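Local coordinates for glycosyl hydrolases family 2, sugar binding domain protein (Bacteroides uniformis str. 3978 T3 ii, PDB 6D1P) that acts as a beta-glucuronidase of a human gut bacterium, probably hydrolysing O-glycosyl bonds as other family 2 glycoside hydrolases do, at residues Gly220-Asp225 / Phe303-Phe308; Met497-Ile502 / Met567-Gly572; Arg521-Asn526 / Val632-Pro637. One frame throughout, in Å; residues are numbered along the deposited sequence.

Contact 1: Gly220-Asp225 / Phe303-Phe308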
ATOM      1  N   GLY A 220      10.157 -43.949  36.117  1.00 45.53           N
ATOM      2  CA  GLY A 220      10.340 -42.682  35.454  1.00 42.93           C
ATOM      3  C   GLY A 220      11.600 -42.027  35.961  1.00 44.57           C
ATOM      4  O   GLY A 220      12.004 -42.202  37.114  1.00 46.39           O
ATOM      5  N   SER A 221      12.221 -41.269  35.078  1.00 44.45           N
ATOM      6  CA  SER A 221      13.401 -40.503  35.422  1.00 45.86           C
ATOM      7  C   SER A 221      13.197 -39.062  34.970  1.00 46.05           C
ATOM      8  O   SER A 221      12.602 -38.816  33.919  1.00 44.36           O
ATOM      9  CB  SER A 221      14.633 -41.114  34.772  1.00 44.64           C
ATOM     10  OG  SER A 221      15.771 -40.828  35.553  1.00 56.37           O
ATOM     11  N   ILE A 222      13.673 -38.116  35.776  1.00 45.66           N
ATOM     12  CA  ILE A 222      13.585 -36.692  35.473  1.00 41.78           C
ATOM     13  C   ILE A 222      14.995 -36.139  35.552  1.00 43.41           C
ATOM     14  O   ILE A 222      15.510 -35.904  36.646  1.00 48.78           O
ATOM     15  CB  ILE A 222      12.660 -35.935  36.430  1.00 47.10           C
ATOM     16  CG1 ILE A 222      11.306 -36.633  36.556  1.00 43.60           C
ATOM     17  CG2 ILE A 222      12.477 -34.489  35.956  1.00 46.31           C
ATOM     18  CD1 ILE A 222      10.422 -36.048  37.645  1.00 43.08           C
ATOM     19  N   SER A 223      15.617 -35.902  34.408  1.00 44.09           N
ATOM     20  CA  SER A 223      16.870 -35.167  34.378  1.00 42.96           C
ATOM     21  C   SER A 223      16.555 -33.691  34.164  1.00 44.10           C
ATOM     22  O   SER A 223      15.767 -33.343  33.282  1.00 44.12           O
ATOM     23  CB  SER A 223      17.787 -35.709  33.282  1.00 39.53           C
ATOM     24  OG  SER A 223      18.875 -34.832  33.062  1.00 52.88           O
ATOM     25  N   ILE A 224      17.144 -32.828  34.990  1.00 44.63           N
ATOM     26  CA  ILE A 224      16.856 -31.399  34.960  1.00 47.96           C
ATOM     27  C   ILE A 224      18.168 -30.632  34.890  1.00 49.44           C
ATOM     28  O   ILE A 224      19.005 -30.745  35.792  1.00 49.82           O
ATOM     29  CB  ILE A 224      16.036 -30.953  36.178  1.00 44.19           C
ATOM     30  CG1 ILE A 224      14.665 -31.605  36.138  1.00 43.93           C
ATOM     31  CG2 ILE A 224      15.872 -29.455  36.191  1.00 43.47           C
ATOM     32  CD1 ILE A 224      13.746 -31.103  37.206  1.00 52.65           C
ATOM     33  N   ASP A 225      18.332 -29.837  33.833  1.00 47.31           N
ATOM     34  CA  ASP A 225      19.506 -28.995  33.637  1.00 47.19           C
ATOM     35  C   ASP A 225      19.092 -27.535  33.708  1.00 48.14           C
ATOM     36  O   ASP A 225      18.146 -27.121  33.031  1.00 43.90           O
ATOM     37  CB  ASP A 225      20.174 -29.286  32.293  1.00 50.94           C
ATOM     38  CG  ASP A 225      20.513 -30.752  32.122  1.00 54.06           C
ATOM     39  OD1 ASP A 225      21.010 -31.359  33.096  1.00 57.91           O
ATOM     40  OD2 ASP A 225      20.269 -31.300  31.022  1.00 56.48           O
ATOM     41  N   PHE A 303       5.677 -30.689  32.208  1.00 38.50           N
ATOM     42  CA  PHE A 303       6.299 -31.734  31.408  1.00 38.61           C
ATOM     43  C   PHE A 303       5.454 -32.994  31.555  1.00 40.84           C
ATOM     44  O   PHE A 303       4.425 -32.995  32.236  1.00 40.68           O
ATOM     45  CB  PHE A 303       7.755 -31.963  31.825  1.00 40.51           C
ATOM     46  CG  PHE A 303       7.919 -32.339  33.266  1.00 42.14           C
ATOM     47  CD1 PHE A 303       8.011 -31.359  34.241  1.00 43.25           C
ATOM     48  CD2 PHE A 303       7.982 -33.671  33.642  1.00 41.58           C
ATOM     49  CE1 PHE A 303       8.167 -31.692  35.568  1.00 47.19           C
ATOM     50  CE2 PHE A 303       8.146 -34.023  34.971  1.00 45.05           C
ATOM     51  CZ  PHE A 303       8.236 -33.031  35.939  1.00 49.10           C
ATOM     52  N   GLY A 304       5.893 -34.065  30.911  1.00 38.51           N
ATOM     53  CA  GLY A 304       5.096 -35.277  30.841  1.00 36.58           C
ATOM     54  C   GLY A 304       5.951 -36.513  30.675  1.00 38.97           C
ATOM     55  O   GLY A 304       7.022 -36.480  30.057  1.00 39.93           O
ATOM     56  N   PHE A 305       5.468 -37.615  31.235  1.00 36.47           N
ATOM     57  CA  PHE A 305       6.088 -38.920  31.074  1.00 31.31           C
ATOM     58  C   PHE A 305       5.385 -39.640  29.933  1.00 25.95           C
ATOM     59  O   PHE A 305       4.186 -39.906  30.005  1.00 35.61           O
ATOM     60  CB  PHE A 305       6.014 -39.727  32.379  1.00 36.69           C
ATOM     61  CG  PHE A 305       6.890 -39.172  33.488  1.00 34.58           C
ATOM     62  CD1 PHE A 305       6.381 -38.271  34.410  1.00 36.56           C
ATOM     63  CD2 PHE A 305       8.221 -39.540  33.592  1.00 38.46           C
ATOM     64  CE1 PHE A 305       7.182 -37.755  35.409  1.00 36.53           C
ATOM     65  CE2 PHE A 305       9.024 -39.031  34.598  1.00 38.76           C
ATOM     66  CZ  PHE A 305       8.500 -38.138  35.505  1.00 37.96           C
ATOM     67  N   ARG A 306       6.123 -39.949  28.879  1.00 28.64           N
ATOM     68  CA  ARG A 306       5.538 -40.712  27.789  1.00 31.15           C
ATOM     69  C   ARG A 306       6.654 -41.429  27.052  1.00 33.41           C
ATOM     70  O   ARG A 306       7.815 -41.024  27.095  1.00 32.73           O
ATOM     71  CB  ARG A 306       4.740 -39.820  26.837  1.00 32.35           C
ATOM     72  CG  ARG A 306       5.459 -38.523  26.483  1.00 39.55           C
ATOM     73  CD  ARG A 306       5.448 -38.303  25.006  1.00 32.19           C
ATOM     74  NE  ARG A 306       6.285 -37.178  24.600  1.00 37.44           N
ATOM     75  CZ  ARG A 306       7.616 -37.193  24.580  1.00 40.88           C
ATOM     76  NH1 ARG A 306       8.283 -38.266  24.986  1.00 45.13           N
ATOM     77  NH2 ARG A 306       8.288 -36.133  24.160  1.00 36.35           N
ATOM     78  N   HIS A 307       6.284 -42.510  26.382  1.00 26.41           N
ATOM     79  CA  HIS A 307       7.234 -43.306  25.631  1.00 31.84           C
ATOM     80  C   HIS A 307       6.632 -43.558  24.266  1.00 32.55           C
ATOM     81  O   HIS A 307       5.450 -43.908  24.159  1.00 27.07           O
ATOM     82  CB  HIS A 307       7.550 -44.642  26.333  1.00 36.71           C
ATOM     83  CG  HIS A 307       8.400 -45.565  25.515  1.00 37.49           C
ATOM     84  ND1 HIS A 307       7.916 -46.247  24.418  1.00 32.18           N
ATOM     85  CD2 HIS A 307       9.704 -45.910  25.630  1.00 38.97           C
ATOM     86  CE1 HIS A 307       8.888 -46.973  23.892  1.00 34.47           C
ATOM     87  NE2 HIS A 307       9.984 -46.783  24.605  1.00 36.35           N
ATOM     88  N   PHE A 308       7.443 -43.386  23.228  1.00 32.49           N
ATOM     89  CA  PHE A 308       6.918 -43.532  21.886  1.00 32.38           C
ATOM     90  C   PHE A 308       8.008 -44.092  20.998  1.00 28.57           C
ATOM     91  O   PHE A 308       9.196 -44.000  21.306  1.00 28.40           O
ATOM     92  CB  PHE A 308       6.369 -42.203  21.335  1.00 30.50           C
ATOM     93  CG  PHE A 308       7.422 -41.164  21.079  1.00 32.13           C
ATOM     94  CD1 PHE A 308       7.986 -41.023  19.815  1.00 32.44           C
ATOM     95  CD2 PHE A 308       7.840 -40.314  22.095  1.00 32.20           C
ATOM     96  CE1 PHE A 308       8.956 -40.042  19.560  1.00 33.01           C
ATOM     97  CE2 PHE A 308       8.810 -39.345  21.860  1.00 34.65           C
ATOM     98  CZ  PHE A 308       9.365 -39.204  20.584  1.00 36.15           C
TER

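Contact 2: Met497-Ile502 / Met567-Gly572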
ATOM      1  N   MET A 497      -1.811 -46.593  -2.820  1.00 30.06           N
ATOM      2  CA  MET A 497      -0.770 -45.565  -2.731  1.00 26.06           C
ATOM      3  C   MET A 497      -0.169 -45.497  -1.329  1.00 27.67           C
ATOM      4  O   MET A 497       1.041 -45.280  -1.172  1.00 23.75           O
ATOM      5  CB  MET A 497      -1.341 -44.207  -3.128  1.00 24.70           C
ATOM      6  CG  MET A 497      -1.963 -44.200  -4.504  1.00 26.29           C
ATOM      7  SD  MET A 497      -3.175 -42.875  -4.738  1.00 28.74           S
ATOM      8  CE  MET A 497      -2.141 -41.438  -5.094  1.00 31.90           C
ATOM      9  N   GLU A 498      -0.992 -45.689  -0.297  1.00 22.25           N
ATOM     10  CA  GLU A 498      -0.445 -45.676   1.055  1.00 25.22           C
ATOM     11  C   GLU A 498       0.483 -46.862   1.286  1.00 29.83           C
ATOM     12  O   GLU A 498       1.542 -46.720   1.921  1.00 28.68           O
ATOM     13  CB  GLU A 498      -1.572 -45.685   2.086  1.00 25.11           C
ATOM     14  CG  GLU A 498      -1.159 -45.198   3.463  1.00 20.85           C
ATOM     15  CD  GLU A 498      -1.165 -43.670   3.549  1.00 28.69           C
ATOM     16  OE1 GLU A 498      -0.587 -43.035   2.647  1.00 26.03           O
ATOM     17  OE2 GLU A 498      -1.771 -43.111   4.497  1.00 28.43           O
ATOM     18  N   THR A 499       0.097 -48.040   0.789  1.00 27.39           N
ATOM     19  CA  THR A 499       0.945 -49.218   0.949  1.00 30.52           C
ATOM     20  C   THR A 499       2.258 -49.050   0.197  1.00 28.07           C
ATOM     21  O   THR A 499       3.332 -49.352   0.737  1.00 29.99           O
ATOM     22  CB  THR A 499       0.210 -50.473   0.476  1.00 30.54           C
ATOM     23  OG1 THR A 499      -1.046 -50.588   1.158  1.00 29.32           O
ATOM     24  CG2 THR A 499       1.024 -51.694   0.796  1.00 31.52           C
ATOM     25  N   ALA A 500       2.193 -48.541  -1.038  1.00 26.51           N
ATOM     26  CA  ALA A 500       3.416 -48.235  -1.781  1.00 27.65           C
ATOM     27  C   ALA A 500       4.324 -47.310  -0.985  1.00 28.26           C
ATOM     28  O   ALA A 500       5.545 -47.510  -0.934  1.00 31.82           O
ATOM     29  CB  ALA A 500       3.071 -47.607  -3.130  1.00 25.00           C
ATOM     30  N   GLY A 501       3.740 -46.310  -0.325  1.00 27.78           N
ATOM     31  CA  GLY A 501       4.553 -45.361   0.411  1.00 26.22           C
ATOM     32  C   GLY A 501       5.155 -45.967   1.659  1.00 28.93           C
ATOM     33  O   GLY A 501       6.283 -45.638   2.035  1.00 30.91           O
ATOM     34  N   ILE A 502       4.406 -46.849   2.328  1.00 26.26           N
ATOM     35  CA  ILE A 502       4.937 -47.505   3.516  1.00 25.93           C
ATOM     36  C   ILE A 502       6.068 -48.451   3.135  1.00 29.02           C
ATOM     37  O   ILE A 502       7.076 -48.545   3.841  1.00 27.19           O
ATOM     38  CB  ILE A 502       3.823 -48.250   4.280  1.00 30.37           C
ATOM     39  CG1 ILE A 502       2.946 -47.273   5.059  1.00 28.97           C
ATOM     40  CG2 ILE A 502       4.418 -49.305   5.245  1.00 27.52           C
ATOM     41  CD1 ILE A 502       1.750 -47.926   5.732  1.00 27.36           C
ATOM     42  N   MET A 567      -5.566 -50.858   8.248  1.00 32.98           N
ATOM     43  CA  MET A 567      -4.140 -50.691   7.948  1.00 29.86           C
ATOM     44  C   MET A 567      -3.335 -50.774   9.232  1.00 34.16           C
ATOM     45  O   MET A 567      -3.004 -49.745   9.840  1.00 29.02           O
ATOM     46  CB  MET A 567      -3.861 -49.371   7.247  1.00 29.44           C
ATOM     47  CG  MET A 567      -4.585 -49.182   5.941  1.00 31.52           C
ATOM     48  SD  MET A 567      -4.035 -47.651   5.175  1.00 45.87           S
ATOM     49  CE  MET A 567      -5.234 -47.483   3.876  1.00 33.60           C
ATOM     50  N   PRO A 568      -2.985 -51.989   9.662  1.00 25.61           N
ATOM     51  CA  PRO A 568      -2.236 -52.144  10.913  1.00 27.16           C
ATOM     52  C   PRO A 568      -0.809 -51.619  10.860  1.00 29.11           C
ATOM     53  O   PRO A 568      -0.252 -51.318  11.921  1.00 32.05           O
ATOM     54  CB  PRO A 568      -2.258 -53.667  11.148  1.00 29.09           C
ATOM     55  CG  PRO A 568      -2.453 -54.260   9.798  1.00 24.62           C
ATOM     56  CD  PRO A 568      -3.318 -53.280   9.041  1.00 32.33           C
ATOM     57  N   ARG A 569      -0.176 -51.516   9.691  1.00 29.70           N
ATOM     58  CA  ARG A 569       1.183 -50.966   9.691  1.00 34.50           C
ATOM     59  C   ARG A 569       1.242 -49.445   9.752  1.00 32.84           C
ATOM     60  O   ARG A 569       2.334 -48.911   9.984  1.00 33.50           O
ATOM     61  CB  ARG A 569       1.958 -51.379   8.447  1.00 39.52           C
ATOM     62  CG  ARG A 569       2.202 -52.850   8.302  1.00 41.55           C
ATOM     63  CD  ARG A 569       1.959 -53.182   6.856  1.00 42.06           C
ATOM     64  NE  ARG A 569       3.138 -53.025   6.017  1.00 39.59           N
ATOM     65  CZ  ARG A 569       3.097 -52.629   4.750  1.00 38.62           C
ATOM     66  NH1 ARG A 569       1.938 -52.304   4.190  1.00 40.58           N
ATOM     67  NH2 ARG A 569       4.215 -52.543   4.051  1.00 33.58           N
ATOM     68  N   LEU A 570       0.124 -48.744   9.536  1.00 29.72           N
ATOM     69  CA  LEU A 570       0.133 -47.289   9.357  1.00 27.56           C
ATOM     70  C   LEU A 570       0.390 -46.587  10.684  1.00 23.96           C
ATOM     71  O   LEU A 570      -0.402 -46.704  11.615  1.00 29.01           O
ATOM     72  CB  LEU A 570      -1.195 -46.817   8.752  1.00 25.14           C
ATOM     73  CG  LEU A 570      -1.393 -45.318   8.432  1.00 30.55           C
ATOM     74  CD1 LEU A 570      -0.340 -44.834   7.443  1.00 22.27           C
ATOM     75  CD2 LEU A 570      -2.790 -45.062   7.883  1.00 20.61           C
ATOM     76  N   THR A 571       1.495 -45.858  10.785  1.00 26.15           N
ATOM     77  CA  THR A 571       1.651 -44.979  11.935  1.00 27.45           C
ATOM     78  C   THR A 571       0.461 -44.025  12.052  1.00 30.08           C
ATOM     79  O   THR A 571      -0.141 -43.890  13.125  1.00 27.24           O
ATOM     80  CB  THR A 571       2.968 -44.207  11.838  1.00 30.37           C
ATOM     81  OG1 THR A 571       3.006 -43.462  10.616  1.00 25.94           O
ATOM     82  CG2 THR A 571       4.136 -45.170  11.870  1.00 29.40           C
ATOM     83  N   GLY A 572       0.081 -43.389  10.949  1.00 29.56           N
ATOM     84  CA  GLY A 572      -1.035 -42.465  10.964  1.00 29.10           C
ATOM     85  C   GLY A 572      -0.914 -41.432   9.858  1.00 30.00           C
ATOM     86  O   GLY A 572      -0.075 -41.543   8.959  1.00 24.78           O
TER

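Contact 3: Arg521-Asn526 / Val632-Pro637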
ATOM      1  N   ARG A 521     -21.298 -25.331  -1.096  1.00 22.36           N
ATOM      2  CA  ARG A 521     -21.543 -25.901  -2.419  1.00 25.87           C
ATOM      3  C   ARG A 521     -21.725 -27.418  -2.286  1.00 24.33           C
ATOM      4  O   ARG A 521     -20.945 -28.072  -1.589  1.00 22.69           O
ATOM      5  CB  ARG A 521     -20.393 -25.569  -3.370  1.00 21.82           C
ATOM      6  CG  ARG A 521     -20.475 -26.267  -4.711  1.00 22.04           C
ATOM      7  CD  ARG A 521     -19.241 -25.951  -5.538  1.00 23.41           C
ATOM      8  NE  ARG A 521     -19.295 -24.588  -6.062  1.00 27.40           N
ATOM      9  CZ  ARG A 521     -18.240 -23.934  -6.551  1.00 27.49           C
ATOM     10  NH1 ARG A 521     -17.042 -24.518  -6.573  1.00 22.15           N
ATOM     11  NH2 ARG A 521     -18.372 -22.689  -7.009  1.00 25.63           N
ATOM     12  N   HIS A 522     -22.758 -27.966  -2.944  1.00 23.26           N
ATOM     13  CA  HIS A 522     -23.042 -29.401  -2.909  1.00 25.95           C
ATOM     14  C   HIS A 522     -23.376 -29.887  -4.318  1.00 27.29           C
ATOM     15  O   HIS A 522     -23.409 -29.112  -5.280  1.00 24.60           O
ATOM     16  CB  HIS A 522     -24.179 -29.723  -1.928  1.00 22.84           C
ATOM     17  CG  HIS A 522     -24.003 -29.083  -0.593  1.00 22.84           C
ATOM     18  ND1 HIS A 522     -23.277 -29.668   0.421  1.00 23.66           N
ATOM     19  CD2 HIS A 522     -24.404 -27.875  -0.125  1.00 22.78           C
ATOM     20  CE1 HIS A 522     -23.264 -28.861   1.468  1.00 25.43           C
ATOM     21  NE2 HIS A 522     -23.945 -27.768   1.165  1.00 22.46           N
ATOM     22  N   MET A 523     -23.636 -31.190  -4.431  1.00 26.40           N
ATOM     23  CA  MET A 523     -23.886 -31.798  -5.733  1.00 30.95           C
ATOM     24  C   MET A 523     -24.596 -33.136  -5.544  1.00 31.63           C
ATOM     25  O   MET A 523     -24.150 -33.968  -4.745  1.00 30.25           O
ATOM     26  CB  MET A 523     -22.565 -31.975  -6.494  1.00 28.94           C
ATOM     27  CG  MET A 523     -22.674 -32.761  -7.783  1.00 28.63           C
ATOM     28  SD  MET A 523     -23.906 -32.110  -8.917  1.00 32.86           S
ATOM     29  CE  MET A 523     -23.412 -30.391  -9.067  1.00 33.38           C
ATOM     30  N   GLU A 524     -25.705 -33.332  -6.266  1.00 33.79           N
ATOM     31  CA  GLU A 524     -26.437 -34.596  -6.203  1.00 31.44           C
ATOM     32  C   GLU A 524     -25.611 -35.717  -6.821  1.00 34.41           C
ATOM     33  O   GLU A 524     -24.949 -35.525  -7.849  1.00 30.48           O
ATOM     34  CB  GLU A 524     -27.774 -34.492  -6.942  1.00 32.37           C
ATOM     35  CG  GLU A 524     -28.818 -33.582  -6.300  1.00 33.61           C
ATOM     36  CD  GLU A 524     -29.439 -34.163  -5.036  1.00 33.67           C
ATOM     37  OE1 GLU A 524     -29.205 -35.356  -4.714  1.00 35.08           O
ATOM     38  OE2 GLU A 524     -30.158 -33.406  -4.347  1.00 33.37           O
ATOM     39  N   VAL A 525     -25.657 -36.896  -6.188  1.00 33.90           N
ATOM     40  CA  VAL A 525     -25.005 -38.076  -6.746  1.00 33.28           C
ATOM     41  C   VAL A 525     -25.744 -38.516  -8.005  1.00 37.39           C
ATOM     42  O   VAL A 525     -26.967 -38.365  -8.120  1.00 39.29           O
ATOM     43  CB  VAL A 525     -24.939 -39.215  -5.710  1.00 37.11           C
ATOM     44  CG1 VAL A 525     -26.337 -39.642  -5.279  1.00 31.44           C
ATOM     45  CG2 VAL A 525     -24.169 -40.401  -6.278  1.00 37.97           C
ATOM     46  N   ASN A 526     -24.990 -39.061  -8.961  1.00 41.85           N
ATOM     47  CA  ASN A 526     -25.511 -39.432 -10.274  1.00 44.33           C
ATOM     48  C   ASN A 526     -24.746 -40.657 -10.770  1.00 48.84           C
ATOM     49  O   ASN A 526     -23.517 -40.613 -10.868  1.00 48.32           O
ATOM     50  CB  ASN A 526     -25.361 -38.256 -11.240  1.00 44.36           C
ATOM     51  CG  ASN A 526     -25.952 -38.538 -12.597  1.00 57.56           C
ATOM     52  OD1 ASN A 526     -26.674 -39.522 -12.776  1.00 61.58           O
ATOM     53  ND2 ASN A 526     -25.657 -37.673 -13.564  1.00 51.85           N
ATOM     54  N   VAL A 632     -31.434 -26.571  -1.134  1.00 30.18           N
ATOM     55  CA  VAL A 632     -32.250 -27.007  -2.261  1.00 31.32           C
ATOM     56  C   VAL A 632     -31.615 -28.246  -2.888  1.00 34.75           C
ATOM     57  O   VAL A 632     -30.557 -28.153  -3.529  1.00 28.85           O
ATOM     58  CB  VAL A 632     -32.421 -25.901  -3.310  1.00 30.25           C
ATOM     59  CG1 VAL A 632     -33.211 -26.431  -4.490  1.00 30.47           C
ATOM     60  CG2 VAL A 632     -33.127 -24.706  -2.699  1.00 34.54           C
ATOM     61  N   ARG A 633     -32.273 -29.395  -2.728  1.00 32.99           N
ATOM     62  CA  ARG A 633     -31.985 -30.632  -3.449  1.00 33.07           C
ATOM     63  C   ARG A 633     -32.703 -30.640  -4.801  1.00 33.51           C
ATOM     64  O   ARG A 633     -33.618 -29.848  -5.056  1.00 34.09           O
ATOM     65  CB  ARG A 633     -32.434 -31.840  -2.636  1.00 31.32           C
ATOM     66  CG  ARG A 633     -32.015 -31.829  -1.186  1.00 30.63           C
ATOM     67  CD  ARG A 633     -30.632 -32.400  -1.024  1.00 35.04           C
ATOM     68  NE  ARG A 633     -30.467 -33.722  -1.650  1.00 35.49           N
ATOM     69  CZ  ARG A 633     -30.555 -34.874  -0.992  1.00 35.44           C
ATOM     70  NH1 ARG A 633     -30.829 -34.852   0.307  1.00 40.32           N
ATOM     71  NH2 ARG A 633     -30.352 -36.042  -1.624  1.00 32.05           N
ATOM     72  N   TRP A 634     -32.294 -31.552  -5.679  1.00 34.19           N
ATOM     73  CA  TRP A 634     -32.955 -31.641  -6.975  1.00 36.66           C
ATOM     74  C   TRP A 634     -32.833 -33.040  -7.558  1.00 41.22           C
ATOM     75  O   TRP A 634     -32.007 -33.855  -7.131  1.00 36.47           O
ATOM     76  CB  TRP A 634     -32.404 -30.624  -7.965  1.00 33.53           C
ATOM     77  CG  TRP A 634     -30.985 -30.863  -8.348  1.00 38.74           C
ATOM     78  CD1 TRP A 634     -30.533 -31.564  -9.430  1.00 37.26           C
ATOM     79  CD2 TRP A 634     -29.822 -30.390  -7.656  1.00 34.14           C
ATOM     80  NE1 TRP A 634     -29.155 -31.557  -9.458  1.00 38.11           N
ATOM     81  CE2 TRP A 634     -28.693 -30.839  -8.384  1.00 36.13           C
ATOM     82  CE3 TRP A 634     -29.626 -29.622  -6.498  1.00 30.95           C
ATOM     83  CZ2 TRP A 634     -27.380 -30.557  -7.987  1.00 33.02           C
ATOM     84  CZ3 TRP A 634     -28.319 -29.330  -6.105  1.00 31.04           C
ATOM     85  CH2 TRP A 634     -27.211 -29.805  -6.849  1.00 32.58           C
ATOM     86  N   GLY A 635     -33.648 -33.273  -8.580  1.00 40.84           N
ATOM     87  CA  GLY A 635     -33.829 -34.572  -9.199  1.00 44.65           C
ATOM     88  C   GLY A 635     -35.207 -34.657  -9.832  1.00 46.01           C
ATOM     89  O   GLY A 635     -35.988 -33.707  -9.824  1.00 41.21           O
ATOM     90  N   LYS A 636     -35.496 -35.830 -10.385  1.00 46.03           N
ATOM     91  CA  LYS A 636     -36.777 -36.024 -11.039  1.00 45.24           C
ATOM     92  C   LYS A 636     -37.893 -36.140  -9.994  1.00 44.50           C
ATOM     93  O   LYS A 636     -37.626 -36.376  -8.814  1.00 42.82           O
ATOM     94  CB  LYS A 636     -36.714 -37.251 -11.944  1.00 42.69           C
ATOM     95  CG  LYS A 636     -36.164 -36.892 -13.315  1.00 52.23           C
ATOM     96  CD  LYS A 636     -35.690 -38.084 -14.138  1.00 55.68           C
ATOM     97  CE  LYS A 636     -34.916 -37.598 -15.375  1.00 61.34           C
ATOM     98  NZ  LYS A 636     -35.449 -38.101 -16.681  1.00 61.27           N
ATOM     99  N   PRO A 637     -39.149 -35.913 -10.385  1.00 41.93           N
ATOM    100  CA  PRO A 637     -40.243 -35.989  -9.399  1.00 44.10           C
ATOM    101  C   PRO A 637     -40.469 -37.424  -8.943  1.00 44.34           C
ATOM    102  O   PRO A 637     -40.566 -38.344  -9.758  1.00 41.83           O
ATOM    103  CB  PRO A 637     -41.458 -35.436 -10.156  1.00 41.52           C
ATOM    104  CG  PRO A 637     -40.887 -34.701 -11.352  1.00 38.61           C
ATOM    105  CD  PRO A 637     -39.604 -35.399 -11.692  1.00 39.65           C
TER

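Contact 1: Gly220-Asp225 / Phe303-Phe308
Apolar side chains carry most of this contact, and Ile-222 is their centre. Its CG1 lies anti to the carbonyl carbon (chi1 -50°) and the chain runs on extended, so CG1 and CD1 both project from strand 219-229 toward the two phenylalanines. Phe-305 meets it with the tip of its ring: CZ stands 3.4 Å from Ile-222 CG1, which arrives at the ring edge, near the ring plane. One carbon farther out, Ile-222 CD1 is 3.6 Å from the same Phe-305 CZ. The methyl also reaches Phe-303, whose CE2 is 4.1 Å from Ile-222 CD1. Phe-303 gets there with CG tucked between the backbone N and the carbonyl carbon (chi1 58°), and the isoleucine chain crosses both aromatic side chains at about a right angle. These residues belong to a two-sheet, immunoglobulin-like beta sandwich of the family 2 hydrolases. Ile-222 comes from the three-stranded sheet and Phe-303 from the end of strand 295-303 in the four-stranded one; Phe-305 follows in the linker toward strand 308-310. Ile-209 touches both Ile-222 and Phe-303, and Tyr-284 meets the Phe-305 ring edge-to-face. Contacts between backbone and ring make up the second kind. Ser-221 O lies 3.6 Å from Phe-305 CE2, while CA of Gly-220 is 4.0 Å from that same carbon. A CB built on Gly-220 would collide with Phe-305 CE2 at 2.9 Å, so the ring occupies room that a side chain would need. No hydrogen bond joins the segments. Ile-222 pairs through its backbone with Ile-268, and Gly-304 N hydrogen-bonds a glycerol molecule, probably from the crystallisation liquor, whose nearest atom is about 3 Å from the Phe-303 side chain.

Contact 2: Met497-Ile502 / Met567-Gly572
Glu-498 makes the first approach from helix 494-503. Its CG is anti to the backbone N (chi1 -160°) and the chain then bends at chi2 (82°), so that aliphatic carbons as well as the carboxylate lie against the loop. CG is 4.1 Å from Met-567 SD, the two side chains crossing at about a right angle, and OE2 rests 3.7 Å from Leu-570 CD1. The buried OE2 is satisfied by Tyr-494 OH and His-510 ND1, a setting in which the carboxylate probably stays ionised. Replacing Glu-498 by an alanine would remove the shared acceptor of Tyr-494 and His-510 and would probably loosen the packing on Met-567 and Leu-570. Next along the helix, Thr-499 turns OG1 back to Arg-495 O and offers its methyl to the loop: CG2 lies at the edge of the Arg-569 guanidinium, near its plane, 3.6 Å from NH1. One turn on from Glu-498, Ile-502 buries the most surface on the helix side. Its CG2 sits over one face of that guanidinium, 3.4 Å above the plane and displaced toward the rim, nearest to NH2. The other branch carries CD1 to the backbone of Leu-570, 4.0 Å from its CA, and nearly as close to its CD1 methyl. Arg-569, bent at chi2 and chi3, thus lies across the helix surface with one methyl over a face of its flat head and another at the edge, and NH2 adds a weak hydrogen bond to Asn-503 OD1. A type I turn from Met-567 to Leu-570 presents these side chains, and Arg-322 NH2 binds the carbonyl oxygens of both turn-end residues. Within the TIM-barrel domain, the loop leads from helix 550-564 into barrel strand 572-574, which pairs with strands 510-511 and 321-329, and helix 494-503 packs on this entry to the strand.

Contact 3: Arg521-Asn526 / Val632-Pro637
A seam between a TIM-barrel loop and the short edge strand 632-634 of the following beta domain is closed here by a salt bridge and an indole. Glu-524 is the central residue. Its CG, anti to the carbonyl carbon, lies on the Trp-634 ring, and the bend at chi2 (-73°) sends the carboxylate past it to the strand. There OE2 accepts two hydrogen bonds. Arg-633 NE donates one at 2.7 Å, nearly straight (165°), to the syn lone pair, with OE2 close to the guanidinium plane; Trp-634 N gives the other, 3.1 Å to OE2, arriving from above the carboxylate plane. OE1 adds a weak bond from Arg-633 NH2 at 3.4 Å. Carboxylate and guanidinium are 25° apart, nearly coplanar, so the NE-NH2 edge of the arginine faces both oxygens. NH2 is shared with Glu-642 O, its stronger partner, and NH1 bonds Gln-706 OE1. Such a gripped, buried carboxylate is likely to remain charged. The methylene of Glu-524 makes a CH-pi contact, with CG 3.6 Å from the centroid of the five-membered ring of Trp-634 and over its face; the two side chains run antiparallel alongside one another, the carboxylate standing nearly upright to the ring plane. Trp-634 has CG flanked by both its backbone N and its carbonyl carbon, which swings the indole out toward the loop. Met-523, bent at chi2 and chi3, brings SD to the edge of the six-membered ring, 3.9 Å from CZ2, a Met-aromatic contact. Strand 632-634 runs parallel to strand 698-709 at the margin of its mixed sheet; the side-on Glu-Arg salt bridge together with the CH-pi contact thus joins the TIM barrel to the beta domain that follows it in this multidomain family 2 hydrolase.

Overall arrangement
The three contacts mark successive parts of a multidomain chain. Contact 1 lies in the beta sandwich and at the start of the linker from it to the TIM barrel, contact 2 is inside the barrel domain, and contact 3 ties a barrel loop to the domain beyond it. Contacts 1 and 2 are closest, with centres 30 Å apart and nearest atoms about 10 Å apart. Contact 3 is centred 35 Å from contact 2 and 55 Å from contact 1, on the opposite side of the chain's centre from the latter. Contact 1 closes before the others open, whereas contacts 2 and 3 interleave: segment 521-526 falls between the two segments of contact 2. None of their residues ligates the bound potassium or sodium ions.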